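Local coordinates for protein ferritin light chain (Trichoplusia ni, PDB 1Z6O) that stores iron in a soluble, non-toxic form within a shell of 12 heavy and 12 light chains, the light chain probably helping the ferrihydrite core to nucleate, at residues Q42-L47 / E138-I143; L56-Y61 / K114-E119; A70-L75 / E206-T211. One frame throughout, in Å; residues are numbered along the deposited sequence.

Interaction 1 (Q42-L47 / E138-I143); sequences QAYAKL and ERAFYI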
loop_
_atom_site.group_PDB
_atom_site.type_symbol
_atom_site.label_atom_id
_atom_site.label_comp_id
_atom_site.label_asym_id
_atom_site.label_seq_id
_atom_site.Cartn_x
_atom_site.Cartn_y
_atom_site.Cartn_z
ATOM N N GLN A 42 -13.550 37.538 39.171
ATOM C CA GLN A 42 -13.605 38.588 38.154
ATOM C C GLN A 42 -12.320 39.416 38.191
ATOM O O GLN A 42 -11.761 39.753 37.144
ATOM C CB GLN A 42 -14.800 39.515 38.395
ATOM C CG GLN A 42 -16.153 38.851 38.153
ATOM C CD GLN A 42 -17.300 39.779 38.507
ATOM O OE1 GLN A 42 -17.299 40.938 38.122
ATOM N NE2 GLN A 42 -18.283 39.269 39.229
ATOM N N ALA A 43 -11.855 39.764 39.389
ATOM C CA ALA A 43 -10.622 40.548 39.507
ATOM C C ALA A 43 -9.406 39.735 39.029
ATOM O O ALA A 43 -8.392 40.302 38.629
ATOM C CB ALA A 43 -10.409 41.008 40.975
ATOM N N TYR A 44 -9.504 38.410 39.083
ATOM C CA TYR A 44 -8.400 37.546 38.643
ATOM C C TYR A 44 -8.304 37.590 37.109
ATOM O O TYR A 44 -7.207 37.539 36.548
ATOM C CB TYR A 44 -8.633 36.105 39.134
ATOM C CG TYR A 44 -7.383 35.229 39.152
ATOM C CD1 TYR A 44 -6.140 35.751 39.538
ATOM C CD2 TYR A 44 -7.465 33.867 38.872
ATOM C CE1 TYR A 44 -5.008 34.922 39.654
ATOM C CE2 TYR A 44 -6.342 33.031 38.979
ATOM C CZ TYR A 44 -5.122 33.565 39.374
ATOM O OH TYR A 44 -4.021 32.732 39.494
ATOM N N ALA A 45 -9.447 37.685 36.427
ATOM C CA ALA A 45 -9.429 37.796 34.965
ATOM C C ALA A 45 -8.759 39.130 34.622
ATOM O O ALA A 45 -7.967 39.230 33.687
ATOM C CB ALA A 45 -10.857 37.780 34.402
ATOM N N LYS A 46 -9.087 40.158 35.393
ATOM C CA LYS A 46 -8.529 41.487 35.170
ATOM C C LYS A 46 -7.013 41.503 35.378
ATOM O O LYS A 46 -6.283 42.168 34.635
ATOM C CB LYS A 46 -9.210 42.482 36.113
ATOM C CG LYS A 46 -8.671 43.904 36.044
ATOM C CD LYS A 46 -9.395 44.779 37.063
ATOM C CE LYS A 46 -8.656 46.079 37.302
ATOM N NZ LYS A 46 -9.374 46.913 38.300
ATOM N N LEU A 47 -6.538 40.784 36.390
ATOM C CA LEU A 47 -5.093 40.725 36.642
ATOM C C LEU A 47 -4.390 40.029 35.467
ATOM O O LEU A 47 -3.333 40.478 35.016
ATOM C CB LEU A 47 -4.805 39.970 37.951
ATOM C CG LEU A 47 -3.329 39.797 38.354
ATOM C CD1 LEU A 47 -2.642 41.162 38.489
ATOM C CD2 LEU A 47 -3.266 39.034 39.685
ATOM N N GLU A 138 -0.108 33.308 44.163
ATOM C CA GLU A 138 -0.630 33.565 45.501
ATOM C C GLU A 138 -2.061 34.087 45.446
ATOM O O GLU A 138 -2.835 33.891 46.386
ATOM C CB GLU A 138 0.302 34.522 46.261
ATOM C CG GLU A 138 1.630 33.817 46.598
ATOM C CD GLU A 138 2.620 34.690 47.338
ATOM O OE1 GLU A 138 2.408 35.917 47.389
ATOM O OE2 GLU A 138 3.622 34.149 47.861
ATOM N N ARG A 139 -2.422 34.746 44.350
ATOM C CA ARG A 139 -3.798 35.216 44.210
ATOM C C ARG A 139 -4.681 33.965 44.047
ATOM O O ARG A 139 -5.782 33.907 44.584
ATOM C CB ARG A 139 -3.948 36.135 42.992
ATOM C CG ARG A 139 -5.368 36.709 42.820
ATOM C CD ARG A 139 -5.710 37.732 43.913
ATOM N NE ARG A 139 -4.954 38.975 43.747
ATOM C CZ ARG A 139 -5.238 39.921 42.852
ATOM N NH1 ARG A 139 -6.278 39.792 42.022
ATOM N NH2 ARG A 139 -4.470 40.999 42.780
ATOM N N ALA A 140 -4.212 32.958 43.308
ATOM C CA ALA A 140 -5.013 31.739 43.173
ATOM C C ALA A 140 -5.168 31.072 44.547
ATOM O O ALA A 140 -6.233 30.555 44.863
ATOM C CB ALA A 140 -4.363 30.753 42.177
ATOM N N PHE A 141 -4.107 31.070 45.353
ATOM C CA PHE A 141 -4.178 30.472 46.696
ATOM C C PHE A 141 -5.235 31.211 47.526
ATOM O O PHE A 141 -5.994 30.609 48.280
ATOM C CB PHE A 141 -2.831 30.600 47.424
ATOM C CG PHE A 141 -1.816 29.529 47.067
ATOM C CD1 PHE A 141 -1.965 28.739 45.923
ATOM C CD2 PHE A 141 -0.702 29.326 47.886
ATOM C CE1 PHE A 141 -1.006 27.752 45.596
ATOM C CE2 PHE A 141 0.259 28.348 47.573
ATOM C CZ PHE A 141 0.102 27.559 46.419
ATOM N N TYR A 142 -5.257 32.528 47.389
ATOM C CA TYR A 142 -6.203 33.369 48.124
ATOM C C TYR A 142 -7.659 33.065 47.735
ATOM O O TYR A 142 -8.523 32.895 48.592
ATOM C CB TYR A 142 -5.878 34.836 47.840
ATOM C CG TYR A 142 -6.798 35.809 48.527
ATOM C CD1 TYR A 142 -6.683 36.055 49.892
ATOM C CD2 TYR A 142 -7.788 36.479 47.813
ATOM C CE1 TYR A 142 -7.535 36.951 50.534
ATOM C CE2 TYR A 142 -8.649 37.377 48.443
ATOM C CZ TYR A 142 -8.514 37.607 49.804
ATOM O OH TYR A 142 -9.352 38.496 50.437
ATOM N N ILE A 143 -7.940 33.000 46.440
ATOM C CA ILE A 143 -9.304 32.710 45.992
ATOM C C ILE A 143 -9.718 31.304 46.427
ATOM O O ILE A 143 -10.865 31.068 46.833
ATOM C CB ILE A 143 -9.406 32.838 44.457
ATOM C CG1 ILE A 143 -9.034 34.268 44.046
ATOM C CG2 ILE A 143 -10.833 32.519 43.979
ATOM C CD1 ILE A 143 -8.922 34.444 42.523
HETATM O O HOH W 1 -7.001 42.125 40.090
#
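The phenol ring of Y44 meets I143 over one face. The methyl carbon CD1 of I143 stands 4.2 Å from the ring centroid, 28° off the normal, a CH-pi contact. R139 and A140 approach the same ring obliquely. CG of R139 comes within 3.5 Å of CD1 of Y44, and CB of A140 lies 3.4 Å from the Y44 OH. The other flat group is the R139 guanidinium. L47 puts CD2 over one of its faces, 3.8 Å from R139 CZ, tip to tip. At its edge, in plane, is a water. This water accepts from R139 NH1 at 3.1 Å and donates to A43 O at 2.7 Å, so it joins the charged group to a main-chain carbonyl.

Y44 has CG anti to its backbone N (chi1 -161°), which carries the ring across to helix 122-148. R139 bends at chi2 and chi3, and its stem slides past the ring in the opposite direction. The Y44 hydroxyl is hydrogen-bonded to L136 O, one turn before A140. An alanine at Y44 would probably loosen the packing against I143 and A140, with that hydroxyl bond lost.

The axes of the two short segments run antiparallel (173°) and approach to 11.2 Å, as neighbouring helices of the ferritin four-helix bundle. F167 and H171 of helix 157-190 and I90 of helix 70-96 also pack on Y44, inside the bundle.

Interaction 2 (L56-Y61 / K114-E119); sequences LLSAAY and KNYTAE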
loop_
_atom_site.group_PDB
_atom_site.type_symbol
_atom_site.label_atom_id
_atom_site.label_comp_id
_atom_site.label_asym_id
_atom_site.label_seq_id
_atom_site.Cartn_x
_atom_site.Cartn_y
_atom_site.Cartn_z
ATOM N N LEU A 56 3.564 41.458 26.988
ATOM C CA LEU A 56 3.673 41.766 25.567
ATOM C C LEU A 56 4.674 42.908 25.359
ATOM O O LEU A 56 5.475 42.877 24.422
ATOM C CB LEU A 56 2.295 42.151 25.002
ATOM C CG LEU A 56 2.310 42.477 23.502
ATOM C CD1 LEU A 56 2.720 41.227 22.736
ATOM C CD2 LEU A 56 0.930 42.931 23.043
ATOM N N LEU A 57 4.639 43.916 26.229
ATOM C CA LEU A 57 5.574 45.038 26.108
ATOM C C LEU A 57 7.008 44.579 26.388
ATOM O O LEU A 57 7.943 45.071 25.763
ATOM C CB LEU A 57 5.177 46.185 27.051
ATOM C CG LEU A 57 3.833 46.852 26.690
ATOM C CD1 LEU A 57 3.484 47.898 27.746
ATOM C CD2 LEU A 57 3.914 47.496 25.306
ATOM N N SER A 58 7.194 43.656 27.330
ATOM C CA SER A 58 8.542 43.134 27.582
ATOM C C SER A 58 9.012 42.355 26.352
ATOM O O SER A 58 10.178 42.446 25.967
ATOM C CB SER A 58 8.565 42.199 28.801
ATOM O OG SER A 58 8.441 42.939 30.003
ATOM N N ALA A 59 8.117 41.579 25.738
ATOM C CA ALA A 59 8.497 40.820 24.545
ATOM C C ALA A 59 8.946 41.791 23.446
ATOM O O ALA A 59 9.919 41.530 22.730
ATOM C CB ALA A 59 7.323 39.974 24.045
ATOM N N ALA A 60 8.233 42.907 23.315
ATOM C CA ALA A 60 8.576 43.916 22.308
ATOM C C ALA A 60 9.937 44.531 22.627
ATOM O O ALA A 60 10.799 44.638 21.756
ATOM C CB ALA A 60 7.495 45.028 22.272
ATOM N N TYR A 61 10.140 44.927 23.880
ATOM C CA TYR A 61 11.410 45.534 24.259
ATOM C C TYR A 61 12.607 44.635 23.926
ATOM O O TYR A 61 13.617 45.110 23.407
ATOM C CB TYR A 61 11.434 45.862 25.753
ATOM C CG TYR A 61 12.718 46.535 26.179
ATOM C CD1 TYR A 61 12.992 47.851 25.804
ATOM C CD2 TYR A 61 13.676 45.848 26.932
ATOM C CE1 TYR A 61 14.189 48.473 26.166
ATOM C CE2 TYR A 61 14.880 46.463 27.301
ATOM C CZ TYR A 61 15.123 47.773 26.912
ATOM O OH TYR A 61 16.293 48.387 27.268
ATOM N N LYS A 114 3.083 48.557 42.383
ATOM C CA LYS A 114 4.380 48.673 41.725
ATOM C C LYS A 114 4.201 48.614 40.213
ATOM O O LYS A 114 3.878 47.561 39.661
ATOM C CB LYS A 114 5.307 47.549 42.190
ATOM N N ASN A 115 4.406 49.748 39.548
ATOM C CA ASN A 115 4.269 49.814 38.096
ATOM C C ASN A 115 5.197 48.819 37.406
ATOM O O ASN A 115 6.317 48.577 37.855
ATOM C CB ASN A 115 4.582 51.225 37.586
ATOM C CG ASN A 115 3.583 52.259 38.066
ATOM O OD1 ASN A 115 2.373 52.106 37.882
ATOM N ND2 ASN A 115 4.085 53.328 38.679
ATOM N N TYR A 116 4.723 48.244 36.310
ATOM C CA TYR A 116 5.513 47.288 35.545
ATOM C C TYR A 116 6.255 48.074 34.469
ATOM O O TYR A 116 5.629 48.749 33.662
ATOM C CB TYR A 116 4.585 46.261 34.879
ATOM C CG TYR A 116 5.301 45.151 34.133
ATOM C CD1 TYR A 116 5.422 43.880 34.694
ATOM C CD2 TYR A 116 5.836 45.369 32.856
ATOM C CE1 TYR A 116 6.052 42.833 34.002
ATOM C CE2 TYR A 116 6.475 44.330 32.150
ATOM C CZ TYR A 116 6.572 43.066 32.732
ATOM O OH TYR A 116 7.159 42.024 32.042
ATOM N N THR A 117 7.581 48.013 34.457
ATOM C CA THR A 117 8.340 48.721 33.426
ATOM C C THR A 117 8.930 47.665 32.501
ATOM O O THR A 117 9.494 46.673 32.960
ATOM C CB THR A 117 9.483 49.572 34.016
ATOM O OG1 THR A 117 10.526 48.719 34.485
ATOM C CG2 THR A 117 8.976 50.411 35.173
ATOM N N ALA A 118 8.799 47.878 31.198
ATOM C CA ALA A 118 9.292 46.919 30.215
ATOM C C ALA A 118 10.772 47.066 29.873
ATOM O O ALA A 118 11.406 46.096 29.454
ATOM C CB ALA A 118 8.452 47.017 28.937
ATOM N N GLU A 119 11.329 48.265 30.048
ATOM C CA GLU A 119 12.745 48.487 29.725
ATOM C C GLU A 119 13.628 48.019 30.880
ATOM O O GLU A 119 13.837 48.753 31.840
ATOM C CB GLU A 119 13.011 49.978 29.446
ATOM C CG GLU A 119 12.098 50.596 28.387
ATOM C CD GLU A 119 10.773 51.119 28.945
ATOM O OE1 GLU A 119 10.466 50.877 30.133
ATOM O OE2 GLU A 119 10.026 51.774 28.186
HETATM O O HOH W 2 10.997 43.552 30.494
#
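Two polar links tie the loop to the helix. The first is a hydrogen bond between S58 OG and Y116 OH at 2.6 Å, in which either hydroxyl could donate. S58 OG lies at the edge of the Y116 ring, in its plane. Y116 has CG anti to its backbone N (chi1 -176°), and its ring reaches the helix with the hydroxyl end. The second link is a water 2.7 Å from S58 OG that donates to A118 O at 2.8 Å. The serine hydroxyl therefore serves both side chain and main chain of the loop.

The aromatic contact is made by Y61. CA of E119 sits over the centre of its ring, 3.6 Å from the centroid and 6° off the normal, a CH-pi contact. The E119 side chain crosses the ring at about a right angle, and its CG comes 3.7 Å from Y61 CE1.

The apolar part is small. CB of A118 packs on CB of L57 at 3.9 Å and also rests against the L57 carbonyl.

The contact fixes the long loop between helices 70-96 and 122-148 along the C-terminal end of helix 37-61. F76 of helix 70-96 touches both S58 and Y116. The E119 carboxylate turns to S89 and V88 of a neighbouring heavy chain, so the loop also helps form a subunit interface.

Interaction 3 (A70-L75 / E206-T211); sequences AGFSKL and EYLQKT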
loop_
_atom_site.group_PDB
_atom_site.type_symbol
_atom_site.label_atom_id
_atom_site.label_comp_id
_atom_site.label_asym_id
_atom_site.label_seq_id
_atom_site.Cartn_x
_atom_site.Cartn_y
_atom_site.Cartn_z
ATOM N N ALA A 70 16.163 37.263 21.085
ATOM C CA ALA A 70 15.023 36.474 20.617
ATOM C C ALA A 70 14.510 35.461 21.648
ATOM O O ALA A 70 13.311 35.170 21.691
ATOM C CB ALA A 70 15.381 35.765 19.310
ATOM N N GLY A 71 15.410 34.929 22.471
ATOM C CA GLY A 71 15.017 33.967 23.490
ATOM C C GLY A 71 14.217 34.635 24.597
ATOM O O GLY A 71 13.184 34.117 25.025
ATOM N N PHE A 72 14.691 35.779 25.082
ATOM C CA PHE A 72 13.959 36.498 26.124
ATOM C C PHE A 72 12.621 36.976 25.570
ATOM O O PHE A 72 11.592 36.933 26.251
ATOM C CB PHE A 72 14.760 37.703 26.627
ATOM C CG PHE A 72 15.833 37.341 27.617
ATOM C CD1 PHE A 72 17.033 36.771 27.188
ATOM C CD2 PHE A 72 15.627 37.527 28.982
ATOM C CE1 PHE A 72 18.012 36.388 28.102
ATOM C CE2 PHE A 72 16.598 37.147 29.912
ATOM C CZ PHE A 72 17.796 36.575 29.471
ATOM N N SER A 73 12.628 37.425 24.322
ATOM C CA SER A 73 11.400 37.906 23.716
ATOM C C SER A 73 10.370 36.773 23.609
ATOM O O SER A 73 9.183 36.957 23.898
ATOM C CB SER A 73 11.719 38.511 22.335
ATOM O OG SER A 73 10.577 39.137 21.812
ATOM N N LYS A 74 10.831 35.590 23.216
ATOM C CA LYS A 74 9.959 34.424 23.085
ATOM C C LYS A 74 9.383 34.017 24.451
ATOM O O LYS A 74 8.220 33.607 24.554
ATOM C CB LYS A 74 10.759 33.256 22.501
ATOM C CG LYS A 74 9.949 32.008 22.215
ATOM C CD LYS A 74 10.849 30.915 21.631
ATOM C CE LYS A 74 10.043 29.691 21.228
ATOM N NZ LYS A 74 10.920 28.590 20.739
ATOM N N LEU A 75 10.202 34.121 25.494
ATOM C CA LEU A 75 9.762 33.779 26.847
ATOM C C LEU A 75 8.590 34.684 27.243
ATOM O O LEU A 75 7.555 34.211 27.730
ATOM C CB LEU A 75 10.927 33.955 27.841
ATOM C CG LEU A 75 10.672 33.638 29.328
ATOM C CD1 LEU A 75 12.001 33.411 30.054
ATOM C CD2 LEU A 75 9.930 34.793 29.984
ATOM N N GLU A 206 20.319 31.988 23.571
ATOM C CA GLU A 206 20.204 30.921 22.572
ATOM C C GLU A 206 19.536 29.703 23.214
ATOM O O GLU A 206 18.729 29.009 22.589
ATOM C CB GLU A 206 21.593 30.543 22.036
ATOM C CG GLU A 206 22.240 31.640 21.177
ATOM C CD GLU A 206 21.510 31.846 19.849
ATOM O OE1 GLU A 206 21.260 30.841 19.151
ATOM O OE2 GLU A 206 21.193 33.005 19.498
ATOM N N TYR A 207 19.879 29.447 24.471
ATOM C CA TYR A 207 19.289 28.338 25.222
ATOM C C TYR A 207 17.770 28.565 25.374
ATOM O O TYR A 207 16.976 27.632 25.217
ATOM C CB TYR A 207 19.941 28.252 26.602
ATOM C CG TYR A 207 19.225 27.338 27.570
ATOM C CD1 TYR A 207 19.260 25.953 27.406
ATOM C CD2 TYR A 207 18.533 27.859 28.669
ATOM C CE1 TYR A 207 18.628 25.102 28.310
ATOM C CE2 TYR A 207 17.894 27.013 29.586
ATOM C CZ TYR A 207 17.952 25.637 29.395
ATOM O OH TYR A 207 17.347 24.789 30.293
ATOM N N LEU A 208 17.362 29.796 25.685
ATOM C CA LEU A 208 15.930 30.079 25.812
ATOM C C LEU A 208 15.211 29.848 24.483
ATOM O O LEU A 208 14.079 29.358 24.459
ATOM C CB LEU A 208 15.681 31.518 26.276
ATOM C CG LEU A 208 16.045 31.859 27.728
ATOM C CD1 LEU A 208 15.630 33.307 28.021
ATOM C CD2 LEU A 208 15.329 30.904 28.700
ATOM N N GLN A 209 15.854 30.194 23.373
ATOM C CA GLN A 209 15.220 29.987 22.074
ATOM C C GLN A 209 14.898 28.516 21.838
ATOM O O GLN A 209 13.914 28.187 21.181
ATOM C CB GLN A 209 16.120 30.488 20.945
ATOM C CG GLN A 209 16.248 31.996 20.903
ATOM C CD GLN A 209 17.182 32.459 19.804
ATOM O OE1 GLN A 209 17.053 32.037 18.660
ATOM N NE2 GLN A 209 18.122 33.338 20.145
ATOM N N LYS A 210 15.729 27.633 22.376
ATOM C CA LYS A 210 15.530 26.199 22.200
ATOM C C LYS A 210 14.604 25.562 23.218
ATOM O O LYS A 210 14.039 24.508 22.959
ATOM C CB LYS A 210 16.861 25.447 22.308
ATOM C CG LYS A 210 17.882 25.750 21.247
ATOM C CD LYS A 210 19.070 24.801 21.402
ATOM C CE LYS A 210 20.122 25.059 20.342
ATOM N NZ LYS A 210 20.736 26.404 20.514
ATOM N N THR A 211 14.451 26.183 24.378
ATOM C CA THR A 211 13.658 25.558 25.419
ATOM C C THR A 211 12.350 26.205 25.829
ATOM O O THR A 211 11.515 25.545 26.443
ATOM C CB THR A 211 14.512 25.369 26.679
ATOM O OG1 THR A 211 14.958 26.649 27.143
ATOM C CG2 THR A 211 15.733 24.501 26.365
#
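Close packing centres on G71. Its CA lies 4.2 Å from the CA of Q209, and the short helix axes approach to 7.3 Å, crossing at 41°. L208 CB rests 3.8 Å from G71 CA, and Q209 CG comes 3.4 Å from G71 N. A beta carbon on G71 would clash with L208 CB, so the glycine permits this approach. On the inner side, L208 has CG anti to its carbonyl carbon (chi1 -71°). Its CD1 stands over the centre of the F72 ring, 3.9 Å from the centroid and 13° off the normal, a CH-pi contact. The same methyl meets L75 CD1 more loosely, at 4.2 Å. H181 of helix 157-190 packs on both leucines, and L126 of helix 122-148 lies against F72 and L75.

The outer side is thinner and more open. The exposed A70 lays CB against the end of the extended Q209 chain. Q209 NE2 is held mainly by D205, with a weak bond to E206 OE2. K74, also exposed, stretches out fully and donates from NZ to Q209 O at 3.1 Å, in the carbonyl plane.

Q209 O is close to the C-terminal end of helix 197-211. The lysine charge probably offsets the negative end of that helix dipole. At the other segment's start, D205 accepts from the main-chain N of G71 and F72. Polar contacts at these two helix ends probably add to the leucine-phenylalanine packing in holding the short C-terminal helix on the bundle.

In the fold
Helix 37-61 carries one half of both interaction 1 and interaction 2, whose centres are about 21 Å apart. Along the chain, interaction 2 is nested within the loop closed by interaction 1, while interaction 3 crosses both. Interaction 1 lies about 6 Å from the centre of the chain and joins two long helices of the bundle. Its centre is about 28 Å from that of interaction 3. Interactions 2 and 3 lie toward one end, with centres about 17 Å apart. They touch where A59 O meets S73 OG at 2.6 Å, a probable hydrogen bond. Together the contacts link bundle helices, the connecting loop and the C-terminal helix, with heavy chains beside the last two.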